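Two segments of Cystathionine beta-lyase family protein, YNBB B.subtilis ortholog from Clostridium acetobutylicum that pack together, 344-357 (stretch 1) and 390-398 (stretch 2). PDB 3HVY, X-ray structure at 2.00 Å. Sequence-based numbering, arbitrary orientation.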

# COMPACT_ATOMS: atom_id res chain seq x y z
N LYS D 344 -18.32 -34.88 -16.98
CA LYS D 344 -17.53 -35.17 -15.76
C LYS D 344 -16.42 -34.13 -15.53
O LYS D 344 -16.21 -33.64 -14.42
CB LYS D 344 -16.97 -36.59 -15.79
CG LYS D 344 -18.03 -37.67 -15.65
CD LYS D 344 -17.40 -39.03 -15.83
CE LYS D 344 -18.37 -40.15 -15.62
NZ LYS D 344 -17.68 -41.43 -15.90
N LEU D 345 -15.72 -33.80 -16.60
CA LEU D 345 -14.68 -32.79 -16.53
C LEU D 345 -15.22 -31.45 -16.05
O LEU D 345 -14.63 -30.80 -15.17
CB LEU D 345 -14.05 -32.61 -17.91
CG LEU D 345 -13.02 -31.50 -18.13
CD1 LEU D 345 -11.86 -31.54 -17.15
CD2 LEU D 345 -12.51 -31.54 -19.57
N ILE D 346 -16.31 -31.03 -16.65
CA ILE D 346 -16.85 -29.70 -16.39
C ILE D 346 -17.41 -29.66 -14.99
O ILE D 346 -17.12 -28.74 -14.23
CB ILE D 346 -17.91 -29.31 -17.43
CG1 ILE D 346 -17.18 -28.98 -18.76
CG2 ILE D 346 -18.75 -28.15 -16.92
CD1 ILE D 346 -18.08 -29.07 -19.99
N ASP D 347 -18.15 -30.70 -14.64
CA ASP D 347 -18.71 -30.80 -13.31
C ASP D 347 -17.62 -30.76 -12.25
O ASP D 347 -17.80 -30.16 -11.20
CB ASP D 347 -19.53 -32.08 -13.17
CG ASP D 347 -20.92 -32.00 -13.87
OD1 ASP D 347 -21.25 -30.93 -14.45
OD2 ASP D 347 -21.67 -33.01 -13.81
N PHE D 348 -16.48 -31.40 -12.52
CA PHE D 348 -15.40 -31.48 -11.53
C PHE D 348 -14.78 -30.09 -11.31
O PHE D 348 -14.55 -29.66 -10.15
CB PHE D 348 -14.33 -32.47 -11.98
CG PHE D 348 -13.19 -32.61 -10.98
CD1 PHE D 348 -13.28 -33.55 -9.96
CD2 PHE D 348 -12.04 -31.83 -11.09
CE1 PHE D 348 -12.23 -33.69 -9.03
CE2 PHE D 348 -11.00 -31.95 -10.17
CZ PHE D 348 -11.10 -32.90 -9.14
N ILE D 349 -14.52 -29.40 -12.43
CA ILE D 349 -13.92 -28.06 -12.41
C ILE D 349 -14.85 -27.06 -11.74
O ILE D 349 -14.41 -26.31 -10.85
CB ILE D 349 -13.44 -27.62 -13.79
CG1 ILE D 349 -12.26 -28.56 -14.20
CG2 ILE D 349 -12.93 -26.20 -13.79
CD1 ILE D 349 -11.44 -28.10 -15.32
N LYS D 350 -16.13 -27.11 -12.08
CA LYS D 350 -17.12 -26.27 -11.41
C LYS D 350 -17.17 -26.56 -9.90
O LYS D 350 -17.35 -25.64 -9.07
CB LYS D 350 -18.50 -26.44 -12.03
CG LYS D 350 -18.68 -25.76 -13.39
CD LYS D 350 -20.08 -26.14 -13.97
CE LYS D 350 -20.51 -25.34 -15.20
NZ LYS D 350 -21.46 -24.18 -14.91
N GLY D 351 -17.00 -27.81 -9.52
CA GLY D 351 -17.01 -28.17 -8.12
C GLY D 351 -15.82 -27.55 -7.41
O GLY D 351 -15.96 -27.12 -6.27
N ILE D 352 -14.67 -27.48 -8.08
CA ILE D 352 -13.49 -26.85 -7.51
C ILE D 352 -13.80 -25.39 -7.22
O ILE D 352 -13.51 -24.90 -6.15
CB ILE D 352 -12.23 -27.00 -8.40
CG1 ILE D 352 -11.79 -28.47 -8.44
CG2 ILE D 352 -11.03 -26.13 -7.82
CD1 ILE D 352 -11.38 -29.08 -7.10
N GLN D 353 -14.42 -24.71 -8.18
CA GLN D 353 -14.81 -23.32 -7.99
C GLN D 353 -15.75 -23.19 -6.79
O GLN D 353 -15.58 -22.31 -5.93
CB GLN D 353 -15.50 -22.76 -9.26
CG GLN D 353 -15.88 -21.24 -9.20
CD GLN D 353 -14.69 -20.32 -9.37
OE1 GLN D 353 -13.78 -20.62 -10.12
NE2 GLN D 353 -14.74 -19.16 -8.74
N THR D 354 -16.69 -24.10 -6.68
CA THR D 354 -17.62 -24.02 -5.58
C THR D 354 -16.95 -24.31 -4.25
O THR D 354 -17.49 -23.91 -3.21
CB THR D 354 -18.85 -24.96 -5.74
OG1 THR D 354 -18.45 -26.29 -5.55
CG2 THR D 354 -19.46 -24.86 -7.09
N ALA D 355 -15.79 -24.99 -4.26
CA ALA D 355 -15.02 -25.24 -3.01
C ALA D 355 -14.07 -24.10 -2.67
O ALA D 355 -13.25 -24.23 -1.73
CB ALA D 355 -14.17 -26.50 -3.16
N SER D 356 -14.12 -23.00 -3.41
CA SER D 356 -13.13 -21.91 -3.21
C SER D 356 -13.65 -20.87 -2.27
O SER D 356 -14.86 -20.67 -2.17
CB SER D 356 -12.78 -21.27 -4.54
OG SER D 356 -12.23 -22.23 -5.44
N PRO D 357 -12.75 -20.18 -1.56
CA PRO D 357 -13.18 -19.14 -0.61
C PRO D 357 -13.63 -17.83 -1.26
O PRO D 357 -14.42 -17.09 -0.67
CB PRO D 357 -11.91 -18.88 0.20
CG PRO D 357 -10.81 -19.18 -0.75
CD PRO D 357 -11.29 -20.39 -1.51
N GLU D 390 -2.69 -21.30 -5.17
CA GLU D 390 -3.99 -21.45 -4.52
C GLU D 390 -4.78 -22.47 -5.30
O GLU D 390 -4.62 -22.59 -6.52
CB GLU D 390 -4.78 -20.15 -4.49
CG GLU D 390 -4.08 -19.00 -3.87
CD GLU D 390 -4.96 -17.77 -3.64
OE1 GLU D 390 -6.14 -17.91 -3.16
OE2 GLU D 390 -4.43 -16.64 -3.90
N LEU D 391 -5.70 -23.14 -4.62
CA LEU D 391 -6.50 -24.19 -5.21
C LEU D 391 -7.20 -23.67 -6.46
O LEU D 391 -7.98 -22.70 -6.42
CB LEU D 391 -7.54 -24.77 -4.24
CG LEU D 391 -8.31 -25.99 -4.76
CD1 LEU D 391 -7.38 -27.19 -5.01
CD2 LEU D 391 -9.48 -26.37 -3.86
N SER D 392 -6.91 -24.33 -7.55
CA SER D 392 -7.47 -23.94 -8.87
C SER D 392 -7.43 -25.13 -9.84
O SER D 392 -6.84 -26.15 -9.55
CB SER D 392 -6.64 -22.79 -9.41
OG SER D 392 -5.22 -23.08 -9.32
N ALA D 393 -8.08 -25.01 -10.99
CA ALA D 393 -8.12 -26.09 -11.94
C ALA D 393 -8.48 -25.49 -13.29
O ALA D 393 -9.09 -24.42 -13.37
CB ALA D 393 -9.15 -27.10 -11.55
N ASP D 394 -8.08 -26.18 -14.35
CA ASP D 394 -8.38 -25.74 -15.71
C ASP D 394 -8.26 -26.88 -16.68
O ASP D 394 -7.67 -27.92 -16.36
CB ASP D 394 -7.46 -24.59 -16.15
CG ASP D 394 -5.99 -24.84 -15.82
OD1 ASP D 394 -5.55 -24.54 -14.68
OD2 ASP D 394 -5.27 -25.29 -16.71
N ALA D 395 -8.81 -26.68 -17.89
CA ALA D 395 -8.81 -27.72 -18.88
C ALA D 395 -9.26 -27.21 -20.22
O ALA D 395 -10.25 -26.50 -20.29
CB ALA D 395 -9.77 -28.86 -18.44
N PRO D 396 -8.55 -27.57 -21.28
CA PRO D 396 -9.17 -27.40 -22.60
C PRO D 396 -10.25 -28.43 -22.81
O PRO D 396 -10.12 -29.58 -22.38
CB PRO D 396 -8.02 -27.70 -23.56
CG PRO D 396 -7.10 -28.55 -22.80
CD PRO D 396 -7.18 -28.10 -21.37
N ILE D 397 -11.33 -28.05 -23.49
CA ILE D 397 -12.42 -28.99 -23.69
C ILE D 397 -12.15 -29.75 -24.99
O ILE D 397 -12.47 -29.27 -26.08
CB ILE D 397 -13.79 -28.29 -23.72
CG1 ILE D 397 -14.01 -27.50 -22.43
CG2 ILE D 397 -14.91 -29.29 -23.84
CD1 ILE D 397 -14.21 -28.42 -21.23
N ARG D 398 -11.52 -30.91 -24.84
CA ARG D 398 -11.26 -31.82 -25.97
C ARG D 398 -11.00 -33.19 -25.40
O ARG D 398 -10.52 -33.32 -24.23
CB ARG D 398 -10.05 -31.38 -26.78
CG ARG D 398 -8.85 -30.91 -25.96
CD ARG D 398 -7.60 -30.91 -26.82
NE ARG D 398 -6.70 -29.78 -26.56
CZ ARG D 398 -5.57 -29.82 -25.85
NH1 ARG D 398 -5.13 -30.93 -25.23
NH2 ARG D 398 -4.86 -28.71 -25.74
O HOH W 1 -10.48 -22.07 -7.49

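A helix laid against a strand commonly makes its contact largely through apolar side chains. The packing of helix 344-354 on the strand that begins at Ser392 in this cystathionine beta-lyase family protein illustrates the principle. The helix satisfies its own backbone through i to i-4 bonds such as Ile349 N to Leu345 O, 3.1 Å. The two elements run nearly antiparallel, at 155°, with their axes approaching to 8.1 Å, and no direct hydrogen bond joins them.

The apolar contacts follow the repeats of both elements. Leu345, Ile349 and Ile352, spaced four and three residues apart, fall on one side of the helix and point toward the strand. In the strand the alternation of side chains sends Ala393 and Ala395 toward the helix, while Ser392 and Asp394 point away. The alanine methyls lie against the helix side chains: Ala395 CB is 3.6 Å from both Leu345 CD1 and Ile349 CD1, so that one methyl group serves two successive turns. Ile349 also reaches Ala393, its CG1 standing 4.3 Å from Ala393 CB. Beyond the alanines, Ile352 CG2 packs 4.1 Å from Leu391 CG. Near the start of the helix segment, Ile397 CD1 lies 3.9 Å from both Leu345 CD2 and Ile346 CG1; the CA-to-CB bonds of Ile346 and Ile397 point sideways to the opposing stretch, yet the ends of the side chains come nearer and meet.

Some contacts involve the strand's backbone. Ile349 CD1 approaches Asp394 C at 3.7 Å, packing against the main chain of a residue whose own side chain points away.

Polar contact is confined to a water-mediated link just past the helix. Ser356 OG and Leu391 O are 4.4 Å apart, too far for a direct hydrogen bond. A water spans them, hydrogen-bonded to Ser356 OG at 2.7 Å and donating to Leu391 O at 2.8 Å.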